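PDB 4XEA: peptidase M16 domain protein from Alicyclobacillus acidocaldarius subsp. acidocaldarius DSM 446, which is a putative M16-family metallopeptidase that probably cleaves peptide bonds at a metal-bearing active site, occupied in this crystal by nickel. Local coordinates for residues F115-H120 with E213-K218; A274-L279 with K354-R359; M362-D365 with F369-R372. All blocks are in the same frame, centred on the assembly; numbering follows the deposited sequence. Where two conformers were deposited one is given.

Interaction 1 of 3, residues F115-H120 with E213-K218. With NA (sodium ion), chain B.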
loop_
_atom_site.group_PDB
_atom_site.type_symbol
_atom_site.label_atom_id
_atom_site.label_comp_id
_atom_site.label_asym_id
_atom_site.label_seq_id
_atom_site.Cartn_x
_atom_site.Cartn_y
_atom_site.Cartn_z
ATOM N N PHE A 115 7.722 -11.977 24.211
ATOM C CA PHE A 115 8.771 -10.976 23.922
ATOM C C PHE A 115 8.371 -9.535 24.312
ATOM O O PHE A 115 9.228 -8.678 24.524
ATOM C CB PHE A 115 9.305 -11.100 22.474
ATOM C CG PHE A 115 8.727 -10.110 21.468
ATOM C CD1 PHE A 115 9.265 -8.841 21.331
ATOM C CD2 PHE A 115 7.700 -10.489 20.601
ATOM C CE1 PHE A 115 8.761 -7.934 20.366
ATOM C CE2 PHE A 115 7.190 -9.611 19.657
ATOM C CZ PHE A 115 7.719 -8.323 19.537
ATOM N N VAL A 116 7.081 -9.275 24.429
ATOM C CA VAL A 116 6.613 -7.963 24.860
ATOM C C VAL A 116 6.569 -7.874 26.402
ATOM O O VAL A 116 6.709 -6.775 26.953
ATOM C CB VAL A 116 5.256 -7.663 24.217
ATOM C CG1 VAL A 116 4.671 -6.325 24.701
ATOM C CG2 VAL A 116 5.412 -7.660 22.645
ATOM N N GLN A 117 6.406 -9.019 27.085
ATOM C CA GLN A 117 6.288 -9.053 28.561
ATOM C C GLN A 117 7.607 -9.244 29.311
ATOM O O GLN A 117 7.608 -9.363 30.539
ATOM C CB GLN A 117 5.235 -10.092 29.000
ATOM C CG GLN A 117 3.826 -9.619 28.680
ATOM C CD GLN A 117 2.728 -10.591 29.007
ATOM O OE1 GLN A 117 2.862 -11.860 28.903
ATOM N NE2 GLN A 117 1.596 -10.016 29.397
ATOM N N SER A 118 8.731 -9.287 28.591
ATOM C CA SER A 118 10.058 -9.184 29.226
ATOM C C SER A 118 10.900 -8.208 28.454
ATOM O O SER A 118 10.786 -8.113 27.234
ATOM C CB SER A 118 10.790 -10.535 29.259
ATOM O OG SER A 118 10.003 -11.517 29.876
ATOM N N ILE A 119 11.771 -7.485 29.142
ATOM C CA ILE A 119 12.680 -6.577 28.432
ATOM C C ILE A 119 14.069 -6.900 28.880
ATOM O O ILE A 119 14.261 -7.277 30.037
ATOM C CB ILE A 119 12.409 -5.097 28.704
ATOM C CG1 ILE A 119 13.124 -4.267 27.636
ATOM C CG2 ILE A 119 12.841 -4.716 30.120
ATOM C CD1 ILE A 119 12.732 -2.837 27.546
ATOM N N HIS A 120 15.034 -6.759 27.974
ATOM C CA HIS A 120 16.413 -7.126 28.264
ATOM C C HIS A 120 17.342 -5.958 27.938
ATOM O O HIS A 120 17.887 -5.854 26.845
ATOM C CB HIS A 120 16.790 -8.432 27.522
ATOM C CG HIS A 120 15.930 -9.607 27.903
ATOM N ND1 HIS A 120 16.244 -10.461 28.944
ATOM C CD2 HIS A 120 14.752 -10.049 27.397
ATOM C CE1 HIS A 120 15.302 -11.384 29.052
ATOM N NE2 HIS A 120 14.376 -11.148 28.135
ATOM N N GLU A 213 -3.329 -19.621 29.614
ATOM C CA GLU A 213 -2.248 -20.441 30.171
ATOM C C GLU A 213 -0.925 -19.692 30.212
ATOM O O GLU A 213 -0.204 -19.759 31.198
ATOM C CB GLU A 213 -2.108 -21.767 29.411
ATOM C CG GLU A 213 -3.181 -22.754 29.779
ATOM C CD GLU A 213 -3.072 -23.201 31.238
ATOM O OE1 GLU A 213 -3.606 -22.500 32.133
ATOM O OE2 GLU A 213 -2.432 -24.238 31.488
ATOM N N ASN A 214 -0.621 -18.954 29.153
ATOM C CA ASN A 214 0.600 -18.166 29.101
ATOM C C ASN A 214 0.640 -17.110 30.204
ATOM O O ASN A 214 1.664 -16.946 30.868
ATOM C CB ASN A 214 0.715 -17.472 27.720
ATOM C CG ASN A 214 2.005 -16.698 27.557
ATOM O OD1 ASN A 214 2.181 -15.624 28.140
ATOM N ND2 ASN A 214 2.909 -17.224 26.729
ATOM N N GLN A 215 -0.465 -16.374 30.368
ATOM C CA GLN A 215 -0.590 -15.335 31.395
ATOM C C GLN A 215 -0.661 -15.883 32.821
ATOM O O GLN A 215 -0.066 -15.300 33.731
ATOM C CB GLN A 215 -1.826 -14.472 31.120
ATOM C CG GLN A 215 -1.755 -13.739 29.740
ATOM C CD GLN A 215 -0.574 -12.801 29.662
ATOM O OE1 GLN A 215 -0.686 -11.621 30.012
ATOM N NE2 GLN A 215 0.571 -13.314 29.242
ATOM N N ALA A 216 -1.370 -17.002 33.002
ATOM C CA ALA A 216 -1.482 -17.654 34.320
ATOM C C ALA A 216 -0.124 -18.132 34.864
ATOM O O ALA A 216 0.098 -18.130 36.076
ATOM C CB ALA A 216 -2.481 -18.816 34.265
ATOM N N LYS A 217 0.778 -18.523 33.965
ATOM C CA LYS A 217 2.125 -18.979 34.331
ATOM C C LYS A 217 3.105 -17.866 34.690
ATOM O O LYS A 217 4.159 -18.123 35.242
ATOM C CB LYS A 217 2.707 -19.838 33.199
ATOM C CG LYS A 217 2.182 -21.274 33.209
ATOM C CD LYS A 217 2.475 -22.009 31.888
ATOM C CE LYS A 217 1.809 -23.381 31.856
ATOM N NZ LYS A 217 1.579 -23.876 30.458
ATOM N N LYS A 218 2.757 -16.624 34.380
ATOM C CA LYS A 218 3.605 -15.489 34.715
ATOM C C LYS A 218 3.130 -14.795 35.991
ATOM O O LYS A 218 1.997 -14.979 36.431
ATOM C CB LYS A 218 3.623 -14.495 33.552
ATOM C CG LYS A 218 4.230 -15.099 32.270
ATOM C CD LYS A 218 4.215 -14.117 31.083
ATOM C CE LYS A 218 4.854 -14.778 29.856
ATOM N NZ LYS A 218 5.006 -13.861 28.721
HETATM NA NA NA B . 11.247 -8.245 24.955
HETATM O O HOH W 1 13.517 -7.128 25.148
HETATM O O HOH W 2 12.372 -10.257 24.802
#

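Interaction 2 of 3, residues A274-L279 with K354-R359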
loop_
_atom_site.group_PDB
_atom_site.type_symbol
_atom_site.label_atom_id
_atom_site.label_comp_id
_atom_site.label_asym_id
_atom_site.label_seq_id
_atom_site.Cartn_x
_atom_site.Cartn_y
_atom_site.Cartn_z
ATOM N N ALA A 274 -17.007 11.853 11.774
ATOM C CA ALA A 274 -17.562 13.049 11.200
ATOM C C ALA A 274 -16.528 13.813 10.333
ATOM O O ALA A 274 -16.866 14.306 9.268
ATOM C CB ALA A 274 -18.114 13.955 12.292
HETATM N N MSE A 275 -15.288 13.905 10.782
HETATM C CA MSE A 275 -14.266 14.568 9.977
HETATM C C MSE A 275 -13.930 13.771 8.696
HETATM O O MSE A 275 -13.595 14.354 7.656
HETATM C CB MSE A 275 -13.003 14.821 10.801
HETATM C CG MSE A 275 -13.144 15.908 11.842
HETATM SE SE MSE A 275 -13.675 17.592 11.105
HETATM C CE MSE A 275 -12.028 17.969 10.078
ATOM N N THR A 276 -13.986 12.447 8.763
ATOM C CA THR A 276 -13.634 11.644 7.588
ATOM C C THR A 276 -14.626 12.026 6.476
ATOM O O THR A 276 -14.209 12.276 5.327
ATOM C CB THR A 276 -13.651 10.131 7.911
ATOM O OG1 THR A 276 -12.694 9.880 8.948
ATOM C CG2 THR A 276 -13.302 9.266 6.716
ATOM N N ILE A 277 -15.917 12.113 6.833
ATOM C CA ILE A 277 -16.957 12.452 5.864
ATOM C C ILE A 277 -16.773 13.870 5.360
ATOM O O ILE A 277 -16.770 14.097 4.152
ATOM C CB ILE A 277 -18.388 12.291 6.426
ATOM C CG1 ILE A 277 -18.657 10.838 6.790
ATOM C CG2 ILE A 277 -19.413 12.767 5.386
ATOM C CD1 ILE A 277 -19.706 10.655 7.897
ATOM N N LEU A 278 -16.576 14.805 6.295
ATOM C CA LEU A 278 -16.436 16.227 5.950
ATOM C C LEU A 278 -15.253 16.541 5.041
ATOM O O LEU A 278 -15.396 17.278 4.068
ATOM C CB LEU A 278 -16.374 17.071 7.227
ATOM C CG LEU A 278 -16.485 18.582 7.118
ATOM C CD1 LEU A 278 -17.704 19.007 6.327
ATOM C CD2 LEU A 278 -16.494 19.217 8.514
ATOM N N LEU A 279 -14.097 15.988 5.369
ATOM C CA LEU A 279 -12.883 16.190 4.566
ATOM C C LEU A 279 -13.003 15.589 3.164
ATOM O O LEU A 279 -12.499 16.163 2.199
ATOM C CB LEU A 279 -11.663 15.644 5.299
ATOM C CG LEU A 279 -11.296 16.414 6.559
ATOM C CD1 LEU A 279 -10.064 15.760 7.267
ATOM C CD2 LEU A 279 -11.037 17.909 6.282
ATOM N N LYS A 354 -21.835 8.224 1.776
ATOM C CA LYS A 354 -21.951 6.941 1.054
ATOM C C LYS A 354 -20.591 6.361 0.611
ATOM O O LYS A 354 -20.395 5.148 0.678
ATOM C CB LYS A 354 -22.842 7.087 -0.171
ATOM C CG LYS A 354 -23.179 5.723 -0.853
ATOM C CD LYS A 354 -23.340 5.835 -2.328
ATOM C CE LYS A 354 -24.804 5.741 -2.751
ATOM N NZ LYS A 354 -25.610 6.688 -1.946
ATOM N N LYS A 355 -19.655 7.216 0.173
ATOM C CA LYS A 355 -18.285 6.761 -0.117
ATOM C C LYS A 355 -17.632 6.198 1.130
ATOM O O LYS A 355 -17.035 5.129 1.088
ATOM C CB LYS A 355 -17.417 7.895 -0.701
ATOM C CG LYS A 355 -15.979 7.466 -1.124
ATOM C CD LYS A 355 -15.023 8.649 -1.368
ATOM C CE LYS A 355 -15.310 9.433 -2.631
ATOM N NZ LYS A 355 -14.357 10.623 -2.762
ATOM N N ILE A 356 -17.716 6.919 2.240
ATOM C CA ILE A 356 -17.027 6.505 3.459
ATOM C C ILE A 356 -17.704 5.260 4.108
ATOM O O ILE A 356 -17.031 4.420 4.670
ATOM C CB ILE A 356 -16.896 7.666 4.468
ATOM C CG1 ILE A 356 -16.095 8.858 3.879
ATOM C CG2 ILE A 356 -16.284 7.180 5.784
ATOM C CD1 ILE A 356 -14.700 8.547 3.305
HETATM N N MSE A 357 -19.020 5.147 4.025
HETATM C CA MSE A 357 -19.714 3.923 4.463
HETATM C C MSE A 357 -19.190 2.718 3.681
HETATM O O MSE A 357 -18.882 1.703 4.270
HETATM C CB MSE A 357 -21.226 4.076 4.299
HETATM C CG MSE A 357 -22.032 2.814 4.556
HETATM SE SE MSE A 357 -21.940 2.285 6.420
HETATM C CE MSE A 357 -23.482 3.374 6.985
ATOM N N GLY A 358 -19.073 2.857 2.363
ATOM C CA GLY A 358 -18.533 1.803 1.500
ATOM C C GLY A 358 -17.086 1.458 1.836
ATOM O O GLY A 358 -16.730 0.279 1.951
ATOM N N ARG A 359 -16.266 2.490 2.008
ATOM C CA ARG A 359 -14.856 2.324 2.316
ATOM C C ARG A 359 -14.690 1.545 3.631
ATOM O O ARG A 359 -13.877 0.620 3.717
ATOM C CB ARG A 359 -14.189 3.707 2.367
ATOM C CG ARG A 359 -12.667 3.724 2.536
ATOM C CD ARG A 359 -12.122 5.165 2.759
ATOM N NE ARG A 359 -12.054 6.043 1.564
ATOM C CZ ARG A 359 -11.792 5.655 0.312
ATOM N NH1 ARG A 359 -11.771 6.547 -0.670
ATOM N NH2 ARG A 359 -11.556 4.387 0.027
#

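Interaction 3 of 3, residues M362-D365 with F369-R372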
loop_
_atom_site.group_PDB
_atom_site.type_symbol
_atom_site.label_atom_id
_atom_site.label_comp_id
_atom_site.label_asym_id
_atom_site.label_seq_id
_atom_site.Cartn_x
_atom_site.Cartn_y
_atom_site.Cartn_z
HETATM N N MSE A 362 -15.922 -2.201 3.184
HETATM C CA MSE A 362 -14.869 -2.957 2.487
HETATM C C MSE A 362 -13.644 -3.204 3.360
HETATM O O MSE A 362 -13.046 -4.273 3.306
HETATM C CB MSE A 362 -14.454 -2.272 1.182
HETATM C CG MSE A 362 -15.601 -2.129 0.210
HETATM SE SE MSE A 362 -15.137 -1.546 -1.595
HETATM C CE MSE A 362 -15.021 0.392 -1.423
ATOM N N SER A 363 -13.308 -2.230 4.190
ATOM C CA SER A 363 -12.172 -2.328 5.118
ATOM C C SER A 363 -12.387 -3.360 6.224
ATOM O O SER A 363 -11.426 -3.910 6.714
ATOM C CB SER A 363 -11.843 -0.958 5.725
ATOM O OG SER A 363 -11.211 -0.148 4.762
ATOM N N LEU A 364 -13.638 -3.610 6.612
ATOM C CA LEU A 364 -13.973 -4.639 7.591
ATOM C C LEU A 364 -13.758 -6.060 7.045
ATOM O O LEU A 364 -13.739 -7.001 7.811
ATOM C CB LEU A 364 -15.433 -4.515 8.041
ATOM C CG LEU A 364 -15.868 -3.239 8.742
ATOM C CD1 LEU A 364 -17.383 -3.262 8.930
ATOM C CD2 LEU A 364 -15.153 -3.115 10.059
ATOM N N ASP A 365 -13.596 -6.207 5.732
ATOM C CA ASP A 365 -13.065 -7.449 5.141
ATOM C C ASP A 365 -11.609 -7.781 5.511
ATOM O O ASP A 365 -11.174 -8.921 5.281
ATOM C CB ASP A 365 -13.096 -7.377 3.615
ATOM C CG ASP A 365 -14.485 -7.497 3.040
ATOM O OD1 ASP A 365 -15.435 -7.773 3.797
ATOM O OD2 ASP A 365 -14.619 -7.341 1.807
ATOM N N PHE A 369 -7.036 -4.185 9.121
ATOM C CA PHE A 369 -7.934 -3.087 9.528
ATOM C C PHE A 369 -8.760 -3.418 10.797
ATOM O O PHE A 369 -8.792 -2.649 11.793
ATOM C CB PHE A 369 -8.840 -2.688 8.356
ATOM C CG PHE A 369 -9.845 -1.597 8.695
ATOM C CD1 PHE A 369 -9.569 -0.264 8.359
ATOM C CD2 PHE A 369 -11.067 -1.903 9.275
ATOM C CE1 PHE A 369 -10.499 0.757 8.646
ATOM C CE2 PHE A 369 -11.997 -0.875 9.594
ATOM C CZ PHE A 369 -11.696 0.455 9.248
ATOM N N LEU A 370 -9.431 -4.564 10.799
ATOM C CA LEU A 370 -10.215 -4.964 11.957
ATOM C C LEU A 370 -9.400 -4.882 13.246
ATOM O O LEU A 370 -9.867 -4.387 14.282
ATOM C CB LEU A 370 -10.740 -6.398 11.781
ATOM C CG LEU A 370 -11.829 -6.580 10.754
ATOM C CD1 LEU A 370 -11.966 -8.058 10.343
ATOM C CD2 LEU A 370 -13.121 -6.019 11.267
ATOM N N VAL A 371 -8.175 -5.375 13.182
ATOM C CA VAL A 371 -7.343 -5.488 14.375
ATOM C C VAL A 371 -6.842 -4.111 14.807
ATOM O O VAL A 371 -7.046 -3.711 15.946
ATOM C CB VAL A 371 -6.150 -6.480 14.124
ATOM C CG1 VAL A 371 -5.136 -6.334 15.240
ATOM C CG2 VAL A 371 -6.673 -7.948 14.021
ATOM N N ARG A 372 -6.194 -3.402 13.876
ATOM C CA ARG A 372 -5.607 -2.079 14.117
ATOM C C ARG A 372 -6.640 -1.124 14.702
ATOM O O ARG A 372 -6.389 -0.429 15.684
ATOM C CB ARG A 372 -5.059 -1.472 12.816
ATOM C CG ARG A 372 -3.530 -1.284 12.737
ATOM C CD ARG A 372 -3.070 -0.592 11.434
ATOM N NE ARG A 372 -4.088 0.297 10.860
ATOM C CZ ARG A 372 -4.717 0.065 9.709
ATOM N NH1 ARG A 372 -4.429 -1.015 8.991
ATOM N NH2 ARG A 372 -5.634 0.912 9.267
#

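Interaction 1 of 3, residues F115-H120 with E213-K218
The side-chain amides of Gln-117 and Gln-215 pair side by side, nearly coplanar, in a reciprocal pair of hydrogen bonds, a clear instance of two carboxamides satisfying each other. Gln-215 NE2 donates a hydrogen bond to Gln-117 OE1 at 2.7 Å, and Gln-117 NE2 donates in turn to Gln-215 OE1 at 2.9 Å. Both bonds are almost straight; the amide planes lie 12° apart, and each donor comes in the carbonyl plane, on a lone pair. The second lone pair of Gln-117 OE1, on the side of its own CG, takes Lys-218 NZ at 2.9 Å. The chain of Gln-117 runs extended beyond CG (chi2 177°) to span the gap, whereas that of Gln-215 folds at chi2 (-61°) to turn its amide across.

One shell further out, the other N-H of Gln-215 NE2 reaches Asn-214 OD1 at 3.0 Å, in a more bent bond. Asp-114 forms a salt bridge with Lys-218 and also accepts from Asn-214 ND2, while Asn-16 donates to Gln-215 OE1. Behind Gln-117, the turn after helix 105-116 binds sodium through Phe-115 O (2.1 Å) and Ser-118 O (2.3 Å), with Met-67 O and two waters completing the site. The network joins this turn to the C-terminal region of helix 204-216 and probably fixes which end of each carboxamide is oxygen; the ammonium probably polarises Gln-117 OE1, strengthening its two-donor grip.

Interaction 2 of 3, residues A274-L279 with K354-R359
Ile-356 and Thr-276 meet through branches set by their first torsions. In Ile-356, CG2 stands anti to the backbone N and CG1 beside it (chi1 -60°); chi2 of -54° then folds CD1 round, and both methyls come up to the same partner. That partner is Thr-276 CG2, itself anti to its own backbone N, which lies 3.8 Å from Ile-356 CD1 and equally far from Ile-356 CG2. The hydroxyl on the other branch of Thr-276 is turned back to its own helix, where it bonds to Asp-272 O; this bond probably helps to hold the rotation that presents the methyl.

Beside this meeting point the helices come close: the CA atoms of Ile-277 and Ile-356 are 6.4 Å apart. Ile-356 CG1 rests 4.2 Å from Ile-277 CA, and the flank of Ile-277 touches through CG1, 4.3 Å from Ile-356 CB. An alanine here instead of Ile-356 would probably leave the Thr-276 methyl without the branches it packs on and open a gap between the helices.

Through Leu-279 and Met-275, helix 265-283 also packs on strand 304-309, linking helix 346-363 to the five-stranded mixed sheet of the C-terminal half. Leu-394 also touches Ile-356, and Lys-355 forms a salt bridge with Asp-280. Within the two segments the contact is purely apolar, a matter of shape and dispersion, with threonine contributing its hydrocarbon branch while its hydroxyl stays bonded within its own helix.

Interaction 3 of 3, residues M362-D365 with F369-R372
Phe-369 opens the second segment by laying its ring against Ser-363, near the C-terminal end of helix 346-363, where the chain leads into helix 367-379. Its CG is anti to the backbone N (chi1 178°), which carries the ring back over the end region of the preceding helix. Ser-363 CB sits over the face, 3.4 Å from the ring centroid and only 7° off the normal, a close, almost perpendicular CH-pi contact. The serine OG points elsewhere, to Arg-359 O one turn back, so the methylene is the part of the side chain that meets the ring centre. Nearer the CB end of the ring, Ser-363 O lies 3.3 Å from Phe-369 CD2. Leu-364 comes to the edge instead, its CD2 3.9 Å from Phe-369 CE2.

At Leu-370 the partner becomes Leu-364, and the two side chains cross at about a right angle. Their CD2 methyls pack at 3.7 Å, while Leu-370 CD1 approaches Leu-364 O to 3.3 Å. The Leu-364 methyl is therefore shared between the phenyl edge and the Leu-370 branch, and Phe-387 of helix 387-396 touches all three of these residues.

Val-371 turns from the connection to the N-terminal sheet, meeting strands 31-37 and 194-200, and Arg-372 touches Met-34 of the first of these. In the preceding segment, Asp-365 accepts through its carboxylate from the backbone nitrogens of His-29 and Gln-30 of the second subunit.

The chemistry is one of dispersion, with a weakly polar element: the C-H bonds of Ser-363 CB, next to an electronegative oxygen, are probably somewhat polarised and suited to the electron-rich phenyl face.

Interactions 2 and 3 follow one another on helix 346-363: the first packs its middle against helix 265-283, the second packs its C-terminal region against helix 367-379. Their centres are about 15 Å apart, and both reach the second subunit, through Lys-354 in one and Asp-365 in the other. Interaction 1 stands apart, its centre about 40 Å from that of interaction 2, on the opposite side of the chain's centre, and about 28 Å from that of interaction 3, with nearest atoms about 13 Å apart. It is also the contact tied to a metal: its sodium is also bound by Met-67 O, and Met-67 lies two residues after His-65, which binds nickel together with His-61 and Glu-136. Polar matching serves one contact, apolar fit the other two.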